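Local coordinates for reticulocyte binding protein (Streptococcus agalactiae COH1, PDB 3FAW) that is a cell-surface pullulanase that probably hydrolyses the alpha-1,6 glucosidic linkages of pullulan and related branched alpha-glucans, at residues A43-T46 with S50-A53; Q104-I109 with V116-S121; I162-K165 with N169-V172; G200-Y205 with K363-R368. All coordinates share one frame; numbering follows the deposited sequence.

Contact 1. Residues A43-T46 with S50-A53; sequences AQQT and SIQA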
loop_
_atom_site.group_PDB
_atom_site.type_symbol
_atom_site.label_atom_id
_atom_site.label_comp_id
_atom_site.label_asym_id
_atom_site.label_seq_id
_atom_site.Cartn_x
_atom_site.Cartn_y
_atom_site.Cartn_z
ATOM N N ALA A 43 35.636 0.513 12.635
ATOM C CA ALA A 43 35.295 0.056 13.976
ATOM C C ALA A 43 33.928 0.569 14.414
ATOM O O ALA A 43 33.510 1.665 14.025
ATOM C CB ALA A 43 36.359 0.495 14.966
ATOM N N GLN A 44 33.240 -0.239 15.217
ATOM C CA GLN A 44 31.942 0.128 15.773
ATOM C C GLN A 44 31.872 -0.226 17.255
ATOM O O GLN A 44 32.379 -1.275 17.671
ATOM C CB GLN A 44 30.804 -0.579 15.029
ATOM C CG GLN A 44 30.753 -0.312 13.524
ATOM C CD GLN A 44 31.731 -1.169 12.720
ATOM O OE1 GLN A 44 31.996 -2.320 13.068
ATOM N NE2 GLN A 44 32.262 -0.607 11.633
ATOM N N GLN A 45 31.253 0.651 18.047
ATOM C CA GLN A 45 30.943 0.345 19.445
ATOM C C GLN A 45 29.543 -0.270 19.540
ATOM O O GLN A 45 28.555 0.342 19.119
ATOM C CB GLN A 45 31.043 1.589 20.332
ATOM C CG GLN A 45 30.933 1.263 21.831
ATOM C CD GLN A 45 31.246 2.434 22.741
ATOM O OE1 GLN A 45 31.692 3.490 22.293
ATOM N NE2 GLN A 45 31.009 2.251 24.038
ATOM N N THR A 46 29.478 -1.475 20.112
ATOM C CA THR A 46 28.264 -2.289 20.146
ATOM C C THR A 46 27.607 -2.345 21.529
ATOM O O THR A 46 26.421 -2.656 21.641
ATOM C CB THR A 46 28.579 -3.727 19.690
ATOM O OG1 THR A 46 29.527 -4.319 20.591
ATOM C CG2 THR A 46 29.160 -3.724 18.273
ATOM N N SER A 50 32.416 -2.880 24.786
ATOM C CA SER A 50 32.835 -3.656 23.610
ATOM C C SER A 50 32.886 -2.853 22.304
ATOM O O SER A 50 31.943 -2.127 21.969
ATOM C CB SER A 50 31.927 -4.879 23.428
ATOM O OG SER A 50 32.503 -5.807 22.522
ATOM N N ILE A 51 33.996 -3.005 21.579
ATOM C CA ILE A 51 34.179 -2.400 20.258
ATOM C C ILE A 51 34.672 -3.442 19.251
ATOM O O ILE A 51 35.667 -4.120 19.495
ATOM C CB ILE A 51 35.192 -1.232 20.307
ATOM C CG1 ILE A 51 34.595 -0.043 21.069
ATOM C CG2 ILE A 51 35.605 -0.804 18.891
ATOM C CD1 ILE A 51 35.518 1.156 21.161
ATOM N N GLN A 52 33.974 -3.570 18.123
ATOM C CA GLN A 52 34.413 -4.470 17.052
ATOM C C GLN A 52 35.162 -3.692 15.970
ATOM O O GLN A 52 34.647 -2.713 15.431
ATOM C CB GLN A 52 33.242 -5.268 16.455
ATOM C CG GLN A 52 32.087 -4.459 15.885
ATOM C CD GLN A 52 31.120 -5.314 15.084
ATOM O OE1 GLN A 52 30.923 -6.498 15.376
ATOM N NE2 GLN A 52 30.509 -4.717 14.065
ATOM N N ALA A 53 36.388 -4.131 15.680
ATOM C CA ALA A 53 37.250 -3.498 14.684
ATOM C C ALA A 53 37.436 -4.436 13.502
ATOM O O ALA A 53 37.865 -5.581 13.676
ATOM C CB ALA A 53 38.606 -3.157 15.292
HETATM O O HOH W 1 33.838 -3.845 12.547
#

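Contact 2. Residues Q104-I109 with V116-S121; sequences QGHFNI and VTTRQS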
loop_
_atom_site.group_PDB
_atom_site.type_symbol
_atom_site.label_atom_id
_atom_site.label_comp_id
_atom_site.label_asym_id
_atom_site.label_seq_id
_atom_site.Cartn_x
_atom_site.Cartn_y
_atom_site.Cartn_z
ATOM N N GLN A 104 32.614 9.935 26.787
ATOM C CA GLN A 104 33.999 10.237 26.416
ATOM C C GLN A 104 34.294 9.826 24.970
ATOM O O GLN A 104 35.428 9.961 24.501
ATOM C CB GLN A 104 34.970 9.507 27.349
ATOM C CG GLN A 104 34.767 9.788 28.839
ATOM C CD GLN A 104 35.044 11.231 29.220
ATOM O OE1 GLN A 104 35.900 11.891 28.631
ATOM N NE2 GLN A 104 34.320 11.727 30.219
ATOM N N GLY A 105 33.276 9.317 24.275
ATOM C CA GLY A 105 33.417 8.857 22.893
ATOM C C GLY A 105 33.262 10.021 21.931
ATOM O O GLY A 105 32.976 11.136 22.367
ATOM N N HIS A 106 33.442 9.800 20.629
ATOM C CA HIS A 106 33.771 8.499 20.046
ATOM C C HIS A 106 35.240 8.162 20.251
ATOM O O HIS A 106 36.065 9.048 20.474
ATOM C CB HIS A 106 33.474 8.502 18.545
ATOM C CG HIS A 106 32.032 8.723 18.214
ATOM N ND1 HIS A 106 31.579 9.857 17.576
ATOM C CD2 HIS A 106 30.940 7.954 18.435
ATOM C CE1 HIS A 106 30.270 9.776 17.415
ATOM N NE2 HIS A 106 29.858 8.629 17.926
ATOM N N PHE A 107 35.559 6.876 20.155
ATOM C CA PHE A 107 36.918 6.404 20.389
ATOM C C PHE A 107 37.722 6.277 19.093
ATOM O O PHE A 107 37.171 6.009 18.026
ATOM C CB PHE A 107 36.875 5.094 21.180
ATOM C CG PHE A 107 36.227 5.250 22.528
ATOM C CD1 PHE A 107 36.978 5.623 23.633
ATOM C CD2 PHE A 107 34.858 5.083 22.679
ATOM C CE1 PHE A 107 36.382 5.797 24.869
ATOM C CE2 PHE A 107 34.259 5.259 23.915
ATOM C CZ PHE A 107 35.023 5.616 25.010
ATOM N N ASN A 108 39.024 6.525 19.198
ATOM C CA ASN A 108 39.945 6.330 18.083
ATOM C C ASN A 108 40.679 5.004 18.241
ATOM O O ASN A 108 41.364 4.780 19.240
ATOM C CB ASN A 108 40.961 7.472 18.005
ATOM C CG ASN A 108 41.809 7.412 16.742
ATOM O OD1 ASN A 108 41.339 7.737 15.650
ATOM N ND2 ASN A 108 43.066 6.998 16.887
ATOM N N ILE A 109 40.523 4.126 17.256
ATOM C CA ILE A 109 41.246 2.859 17.224
ATOM C C ILE A 109 42.403 3.018 16.244
ATOM O O ILE A 109 42.211 3.523 15.139
ATOM C CB ILE A 109 40.342 1.686 16.784
ATOM C CG1 ILE A 109 38.979 1.742 17.494
ATOM C CG2 ILE A 109 41.026 0.356 17.061
ATOM C CD1 ILE A 109 39.064 1.826 19.007
ATOM N N VAL A 116 41.104 5.055 12.867
ATOM C CA VAL A 116 39.681 5.139 12.545
ATOM C C VAL A 116 38.859 5.518 13.779
ATOM O O VAL A 116 39.189 5.131 14.900
ATOM C CB VAL A 116 39.150 3.814 11.941
ATOM C CG1 VAL A 116 40.028 3.371 10.776
ATOM C CG2 VAL A 116 39.062 2.717 13.000
ATOM N N THR A 117 37.793 6.286 13.559
ATOM C CA THR A 117 36.894 6.704 14.635
ATOM C C THR A 117 35.718 5.732 14.726
ATOM O O THR A 117 35.172 5.311 13.704
ATOM C CB THR A 117 36.377 8.139 14.408
ATOM O OG1 THR A 117 37.492 9.035 14.294
ATOM C CG2 THR A 117 35.488 8.590 15.564
ATOM N N THR A 118 35.333 5.377 15.948
ATOM C CA THR A 118 34.256 4.410 16.152
ATOM C C THR A 118 32.900 5.004 15.778
ATOM O O THR A 118 32.634 6.184 16.013
ATOM C CB THR A 118 34.195 3.895 17.608
ATOM O OG1 THR A 118 33.985 4.993 18.504
ATOM C CG2 THR A 118 35.487 3.165 17.980
ATOM N N ARG A 119 32.066 4.163 15.175
ATOM C CA ARG A 119 30.687 4.487 14.832
ATOM C C ARG A 119 29.802 3.730 15.811
ATOM O O ARG A 119 30.105 2.594 16.170
ATOM C CB ARG A 119 30.401 4.040 13.386
ATOM C CG ARG A 119 28.932 4.064 12.957
ATOM C CD ARG A 119 28.788 3.780 11.463
ATOM N NE ARG A 119 29.266 2.442 11.097
ATOM C CZ ARG A 119 28.517 1.338 11.052
ATOM N NH1 ARG A 119 27.221 1.370 11.353
ATOM N NH2 ARG A 119 29.070 0.181 10.702
ATOM N N GLN A 120 28.709 4.345 16.248
ATOM C CA GLN A 120 27.764 3.655 17.124
ATOM C C GLN A 120 26.832 2.786 16.287
ATOM O O GLN A 120 26.196 3.282 15.360
ATOM C CB GLN A 120 26.956 4.659 17.945
ATOM C CG GLN A 120 27.775 5.382 19.002
ATOM C CD GLN A 120 27.009 6.500 19.683
ATOM O OE1 GLN A 120 26.165 7.157 19.072
ATOM N NE2 GLN A 120 27.310 6.729 20.955
ATOM N N SER A 121 26.755 1.491 16.608
ATOM C CA SER A 121 25.828 0.587 15.916
ATOM C C SER A 121 24.400 1.009 16.245
ATOM O O SER A 121 24.168 1.615 17.286
ATOM C CB SER A 121 26.060 -0.877 16.322
ATOM O OG SER A 121 25.575 -1.147 17.629
#

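Contact 3. Residues I162-K165 with N169-V172; sequences IYDK and NRVV. With CA (calcium ion), chain B.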
loop_
_atom_site.group_PDB
_atom_site.type_symbol
_atom_site.label_atom_id
_atom_site.label_comp_id
_atom_site.label_asym_id
_atom_site.label_seq_id
_atom_site.Cartn_x
_atom_site.Cartn_y
_atom_site.Cartn_z
ATOM N N ILE A 162 11.869 29.488 11.413
ATOM C CA ILE A 162 10.425 29.689 11.295
ATOM C C ILE A 162 10.103 30.605 10.115
ATOM O O ILE A 162 10.743 31.644 9.934
ATOM C CB ILE A 162 9.830 30.246 12.610
ATOM C CG1 ILE A 162 10.159 29.302 13.772
ATOM C CG2 ILE A 162 8.326 30.419 12.488
ATOM C CD1 ILE A 162 9.535 29.686 15.100
ATOM N N TYR A 163 9.113 30.201 9.315
ATOM C CA TYR A 163 8.758 30.895 8.076
ATOM C C TYR A 163 7.326 31.423 8.124
ATOM O O TYR A 163 6.432 30.762 8.650
ATOM C CB TYR A 163 8.912 29.964 6.873
ATOM C CG TYR A 163 10.293 29.348 6.735
ATOM C CD1 TYR A 163 11.269 29.943 5.937
ATOM C CD2 TYR A 163 10.619 28.174 7.405
ATOM C CE1 TYR A 163 12.530 29.383 5.811
ATOM C CE2 TYR A 163 11.879 27.604 7.285
ATOM C CZ TYR A 163 12.831 28.212 6.487
ATOM O OH TYR A 163 14.082 27.653 6.372
ATOM N N ASP A 164 7.128 32.611 7.550
ATOM C CA ASP A 164 5.826 33.279 7.517
ATOM C C ASP A 164 4.726 32.385 6.931
ATOM O O ASP A 164 4.861 31.850 5.834
ATOM C CB ASP A 164 5.929 34.584 6.706
ATOM C CG ASP A 164 4.638 35.398 6.712
ATOM O OD1 ASP A 164 3.618 34.948 7.287
ATOM O OD2 ASP A 164 4.645 36.505 6.136
ATOM N N LYS A 165 3.635 32.249 7.678
ATOM C CA LYS A 165 2.460 31.494 7.242
ATOM C C LYS A 165 1.903 31.961 5.889
ATOM O O LYS A 165 1.463 31.140 5.084
ATOM C CB LYS A 165 1.360 31.573 8.311
ATOM C CG LYS A 165 0.850 32.976 8.616
ATOM C CD LYS A 165 -0.189 32.968 9.732
ATOM C CE LYS A 165 -0.709 34.375 10.008
ATOM N NZ LYS A 165 -1.719 34.412 11.110
ATOM N N ASN A 169 8.530 31.474 1.981
ATOM C CA ASN A 169 9.954 31.742 1.719
ATOM C C ASN A 169 10.571 32.768 2.677
ATOM O O ASN A 169 11.789 32.941 2.689
ATOM C CB ASN A 169 10.170 32.221 0.274
ATOM C CG ASN A 169 9.953 31.123 -0.761
ATOM O OD1 ASN A 169 9.475 31.389 -1.861
ATOM N ND2 ASN A 169 10.310 29.889 -0.416
ATOM N N ARG A 170 9.740 33.439 3.471
ATOM C CA ARG A 170 10.200 34.518 4.354
ATOM C C ARG A 170 10.549 34.031 5.767
ATOM O O ARG A 170 9.666 33.669 6.547
ATOM C CB ARG A 170 9.138 35.624 4.428
ATOM C CG ARG A 170 9.628 36.913 5.079
ATOM C CD ARG A 170 8.639 38.056 4.887
ATOM N NE ARG A 170 7.540 38.016 5.855
ATOM C CZ ARG A 170 7.562 38.555 7.076
ATOM N NH1 ARG A 170 8.636 39.194 7.529
ATOM N NH2 ARG A 170 6.495 38.449 7.864
ATOM N N VAL A 171 11.841 34.036 6.090
ATOM C CA VAL A 171 12.309 33.692 7.436
ATOM C C VAL A 171 11.939 34.815 8.411
ATOM O O VAL A 171 12.256 35.982 8.166
ATOM C CB VAL A 171 13.845 33.468 7.468
ATOM C CG1 VAL A 171 14.321 33.187 8.896
ATOM C CG2 VAL A 171 14.241 32.327 6.534
ATOM N N VAL A 172 11.260 34.462 9.504
ATOM C CA VAL A 172 10.816 35.452 10.498
ATOM C C VAL A 172 11.461 35.283 11.886
ATOM O O VAL A 172 11.469 36.226 12.680
ATOM C CB VAL A 172 9.265 35.471 10.644
ATOM C CG1 VAL A 172 8.609 35.954 9.351
ATOM C CG2 VAL A 172 8.732 34.102 11.043
HETATM CA CA CA B . -0.137 29.580 4.300
HETATM O O HOH W 2 -0.953 31.328 2.797
HETATM O O HOH W 3 1.544 29.672 2.599
HETATM O O HOH W 4 -2.145 30.457 5.438
HETATM O O HOH W 5 -0.199 28.952 6.737
#

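Contact 4. Residues G200-Y205 with K363-R368; sequences GYYYLY and KDPSAR. With CA (calcium ion), chain B.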
loop_
_atom_site.group_PDB
_atom_site.type_symbol
_atom_site.label_atom_id
_atom_site.label_comp_id
_atom_site.label_asym_id
_atom_site.label_seq_id
_atom_site.Cartn_x
_atom_site.Cartn_y
_atom_site.Cartn_z
ATOM N N GLY A 200 -0.441 27.941 11.571
ATOM C CA GLY A 200 -0.197 28.155 10.140
ATOM C C GLY A 200 1.241 28.491 9.753
ATOM O O GLY A 200 1.590 28.427 8.577
ATOM N N TYR A 201 2.077 28.859 10.721
ATOM C CA TYR A 201 3.494 29.136 10.440
ATOM C C TYR A 201 4.239 27.842 10.111
ATOM O O TYR A 201 3.821 26.749 10.514
ATOM C CB TYR A 201 4.171 29.859 11.612
ATOM C CG TYR A 201 3.913 31.355 11.657
ATOM C CD1 TYR A 201 2.738 31.868 12.208
ATOM C CD2 TYR A 201 4.846 32.259 11.149
ATOM C CE1 TYR A 201 2.501 33.244 12.251
ATOM C CE2 TYR A 201 4.619 33.630 11.189
ATOM C CZ TYR A 201 3.446 34.116 11.741
ATOM O OH TYR A 201 3.222 35.476 11.786
ATOM N N TYR A 202 5.344 27.976 9.382
ATOM C CA TYR A 202 6.103 26.819 8.913
ATOM C C TYR A 202 7.496 26.779 9.542
ATOM O O TYR A 202 8.011 27.805 9.977
ATOM C CB TYR A 202 6.214 26.841 7.391
ATOM C CG TYR A 202 4.892 27.003 6.677
ATOM C CD1 TYR A 202 4.584 28.179 5.990
ATOM C CD2 TYR A 202 3.945 25.988 6.693
ATOM C CE1 TYR A 202 3.368 28.323 5.324
ATOM C CE2 TYR A 202 2.723 26.130 6.042
ATOM C CZ TYR A 202 2.442 27.294 5.359
ATOM O OH TYR A 202 1.238 27.424 4.704
ATOM N N TYR A 203 8.094 25.589 9.599
ATOM C CA TYR A 203 9.402 25.422 10.228
ATOM C C TYR A 203 10.267 24.323 9.603
ATOM O O TYR A 203 9.764 23.315 9.098
ATOM C CB TYR A 203 9.253 25.184 11.743
ATOM C CG TYR A 203 8.591 23.878 12.129
ATOM C CD1 TYR A 203 9.350 22.783 12.549
ATOM C CD2 TYR A 203 7.207 23.733 12.078
ATOM C CE1 TYR A 203 8.747 21.583 12.905
ATOM C CE2 TYR A 203 6.596 22.536 12.432
ATOM C CZ TYR A 203 7.370 21.466 12.844
ATOM O OH TYR A 203 6.759 20.284 13.192
ATOM N N LEU A 204 11.579 24.557 9.633
ATOM C CA LEU A 204 12.578 23.534 9.346
ATOM C C LEU A 204 13.537 23.472 10.533
ATOM O O LEU A 204 13.571 24.391 11.353
ATOM C CB LEU A 204 13.349 23.860 8.065
ATOM C CG LEU A 204 12.600 23.740 6.732
ATOM C CD1 LEU A 204 13.457 24.270 5.589
ATOM C CD2 LEU A 204 12.174 22.302 6.453
ATOM N N TYR A 205 14.300 22.385 10.627
ATOM C CA TYR A 205 15.368 22.268 11.624
ATOM C C TYR A 205 16.723 22.263 10.930
ATOM O O TYR A 205 16.933 21.499 9.991
ATOM C CB TYR A 205 15.223 20.978 12.435
ATOM C CG TYR A 205 14.095 20.993 13.437
ATOM C CD1 TYR A 205 14.112 21.871 14.518
ATOM C CD2 TYR A 205 13.015 20.116 13.316
ATOM C CE1 TYR A 205 13.078 21.884 15.447
ATOM C CE2 TYR A 205 11.981 20.121 14.244
ATOM C CZ TYR A 205 12.022 21.006 15.307
ATOM O OH TYR A 205 10.997 21.024 16.223
ATOM N N LYS A 363 -2.359 26.055 0.473
ATOM C CA LYS A 363 -1.608 27.075 1.207
ATOM C C LYS A 363 -2.061 27.239 2.668
ATOM O O LYS A 363 -1.374 27.891 3.451
ATOM C CB LYS A 363 -1.661 28.417 0.458
ATOM C CG LYS A 363 -0.840 28.402 -0.831
ATOM C CD LYS A 363 -1.342 29.386 -1.874
ATOM C CE LYS A 363 -1.077 30.818 -1.488
ATOM N NZ LYS A 363 -1.433 31.770 -2.578
ATOM N N ASP A 364 -3.203 26.648 3.023
ATOM C CA ASP A 364 -3.678 26.582 4.408
ATOM C C ASP A 364 -3.438 25.156 4.940
ATOM O O ASP A 364 -4.145 24.231 4.548
ATOM C CB ASP A 364 -5.172 26.940 4.451
ATOM C CG ASP A 364 -5.776 26.873 5.858
ATOM O OD1 ASP A 364 -5.091 26.445 6.815
ATOM O OD2 ASP A 364 -6.961 27.254 5.996
ATOM N N PRO A 365 -2.452 24.973 5.846
ATOM C CA PRO A 365 -2.099 23.616 6.285
ATOM C C PRO A 365 -3.164 22.911 7.139
ATOM O O PRO A 365 -3.124 21.692 7.284
ATOM C CB PRO A 365 -0.806 23.828 7.085
ATOM C CG PRO A 365 -0.861 25.228 7.546
ATOM C CD PRO A 365 -1.623 25.997 6.508
ATOM N N SER A 366 -4.104 23.670 7.692
ATOM C CA SER A 366 -5.190 23.095 8.479
ATOM C C SER A 366 -6.291 22.492 7.599
ATOM O O SER A 366 -6.981 21.561 8.015
ATOM C CB SER A 366 -5.785 24.158 9.412
ATOM O OG SER A 366 -4.849 24.523 10.415
ATOM N N ALA A 367 -6.438 23.014 6.383
ATOM C CA ALA A 367 -7.551 22.644 5.505
ATOM C C ALA A 367 -7.592 21.148 5.181
ATOM O O ALA A 367 -8.623 20.508 5.362
ATOM C CB ALA A 367 -7.501 23.462 4.224
ATOM N N ARG A 368 -6.471 20.594 4.724
ATOM C CA ARG A 368 -6.410 19.185 4.295
ATOM C C ARG A 368 -6.779 18.181 5.387
ATOM O O ARG A 368 -7.343 17.126 5.092
ATOM C CB ARG A 368 -5.033 18.847 3.718
ATOM C CG ARG A 368 -3.881 19.006 4.715
ATOM C CD ARG A 368 -2.883 20.008 4.222
ATOM N NE ARG A 368 -1.639 19.435 3.767
ATOM C CZ ARG A 368 -0.764 20.060 2.984
ATOM N NH1 ARG A 368 -0.996 21.282 2.511
ATOM N NH2 ARG A 368 0.347 19.443 2.654
HETATM CA CA CA B . -0.137 29.580 4.300
HETATM O O HOH W 5 -0.199 28.952 6.737
HETATM O O HOH W 2 -0.953 31.328 2.797
HETATM O O HOH W 3 1.544 29.672 2.599
HETATM O O HOH W 4 -2.145 30.457 5.438
#

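Contact 1. Residues A43-T46 with S50-A53
Gln44 O accepts from Gln52 N at 2.8 Å, and Ile51 CA lies 3.3 Å from that same Gln44 O in a CA-H...O contact. The return bond, Gln44 N to Gln52 O, is 2.9 Å long and straight at 163°, so Gln44 and Gln52 form an antiparallel hydrogen-bonded pair. Above this pair, the two side-chain amides add a single bond. Gln52 NE2 donates to Gln44 OE1 over 3.0 Å, with the two amide planes nearly perpendicular (82°). Gln44 bends at chi2 (81°) to bring OE1 over the neighbouring strand, whereas Gln52 runs extended beyond CG. The other end of the Gln44 amide, NE2, is held by Asp42. Thr46 CG2, anti to its carbonyl carbon, packs 3.8 Å from Gln52 CG, the two side chains crossing at about a right angle. On the other face, Ala43 and Ala53 are small enough to sit directly opposite each other, CB to CB 4.3 Å, and Ile51 CG1 reaches Gln45 CG at 4.0 Å. The Gln45 amide nitrogen is satisfied, NE2 donating to Phe100 O and Asp47 O. This tight hairpin of strands 40-47 and 50-55 lies between strand 114-120, bonded to Ala43 and Gln45 through Arg119, and to Gln45 also through Ser121 just beyond it, and strand 93-98, bonded to Ile51 and Ala53.

Contact 2. Residues Q104-I109 with V116-S121
With chi1 at 60°, Thr118 sets OG1 between its own backbone N and carbonyl carbon, and there the hydroxyl oxygen accepts from Phe107 N at 3.0 Å. The same torsion leaves CG2 on the other branch, where it meets Ile109 CG1 at 3.8 Å. His106, whose CG stands beside its backbone N (chi1 -62°), brings its ring toward the opposite chain. CG of His106 comes within 3.4 Å of Thr118 O, an oblique approach, while His106 CB rests 3.6 Å from Thr117 CG2. Farther out, the amide of Gln120 meets the imidazole at its edge, with the two planes almost perpendicular. A threonine suits position 118 well, since one residue supplies both a polar branch for a backbone N-H and a methyl for the buried isoleucine. Thr118 N in turn donates to Phe107 O over 2.8 Å, so Phe107 is bound to Thr118 through both its N and its O. Regular pairing follows at Ile109 and Val116, bonded both ways; Ile109 N to Val116 O measures 2.9 Å, and their branched side chains touch on one face. A cis peptide precedes His106, just where the chain enters this irregular approach to the strand. The hairpin of strands 108-111 and 114-120 is flanked by strand 71-73, bonded at Asn108 through Thr73, and by strand 40-47, bonded at Arg119. Beyond it Ser121 caps helix 122-129, its OG accepting from Phe124 N, and Gln120 NE2 reaches Tyr129 OH in that helix.

Contact 3. Residues I162-K165 with N169-V172
Arg170 starts beside Asp164, CB to CB 4.1 Å, and its chain then runs out obliquely across the shorter acid. CG lies anti to the backbone N (chi1 -168°), and a bend at chi3 (82°) turns the guanidinium back toward the carboxylate. NE reaches Asp164 OD2 at 3.3 Å. CZ lies 3.7 Å from Asp164 OD2, and NH2 ends 3.2 Å from that same oxygen. The salt bridge is therefore side-on, with two nitrogens sharing one oxygen. OD2 lies in the guanidinium plane, but the carboxylate is turned to it at 88°: NE arrives on the anti side and NH2 from above the carboxylate plane, both from the same face. Asp164 OD1 accepts from Asp166 N, which helps fix the carboxylate's rotation. Val172 CG1 lies over the rim of one face of the guanidinium, 3.4 Å above the plane. Beneath these groups the backbones pair through Asp164 N to Arg170 O and Val172 N to Ile162 O, both 2.9 Å, either side of the non-hydrogen-bonded pair Tyr163 and Val171. Tyr163 CE1 touches Val171 CG2 at 3.5 Å, and the Tyr163 ring also makes a cation-pi contact with Lys240. One residue after Asp164, Lys165 O binds the calcium ion at 2.4 Å. The hairpin joins strands 157-164 and 170-179 of the carbohydrate-binding module 48 region; strand 157-164 is bordered by strand 202-209, Tyr163 being bonded to Tyr202, and strand 170-179 by strand 184-189.

Contact 4. Residues G200-Y205 with K363-R368
Metal coordination comes first: Tyr202 OH binds the calcium ion at 2.6 Å and the backbone oxygen of Lys363 binds it at 2.3 Å. The two oxygens lie 2.9 Å apart as fellow ligands, not as a hydrogen-bonded pair. With Lys165 O the ligands number seven: two backbone carbonyls, one tyrosine oxygen and four waters, with no carboxylate. A tyrosine is apt here, because its rigid ring carries its oxygen back past the start of the strand, to the ion. Water then links the shell to the chain: the calcium-bound water 5 donates to Gly200 O, 2.6 Å away. That same Gly200 O lies over the centre of the Tyr202 ring, 3.5 Å above its plane. Apolar contacts lie beside the metal site. Pro365 CG meets Tyr202 CE2 and Gly200 CA, each at 4.0 Å, the Pro365 ring crossing Tyr202 obliquely. Gly200, with phi near 87°, takes a backbone shape in which a CB would strike the preceding carbonyl oxygen. On the helix side, Asp364 OD1 accepts from Ser366 N at 3.1 Å, a capping bond ahead of helix 367-381, and a proline, with no backbone N-H to satisfy, suits this turn leading into the helix. Together these contacts make an interdomain calcium site, joining the module 48 beta domain to the catalytic TIM barrel domain of an alpha-amylase family enzyme.

How the contacts relate
Contacts 1 and 2 are hairpins of one sheet, meeting where strands 40-47 and 114-120 lie side by side; Gln45 N to Arg119 O, 2.9 Å, ties them. Contact 1 is mostly buried and pairs amides and small apolar groups, while contact 2 is more open and trades some strand pairing for a threonine hydroxyl and a histidine. Contact 3 lies within the module 48 domain, and contact 4 joins that domain to the catalytic one, their centres about 39 to 44 Å from those of the first two. Their strands 157-164 and 202-209 are neighbours, and both touch the calcium ion. Contact 3 has a salt bridge near the surface across its two strands; buried contact 4 relies on metal bonds.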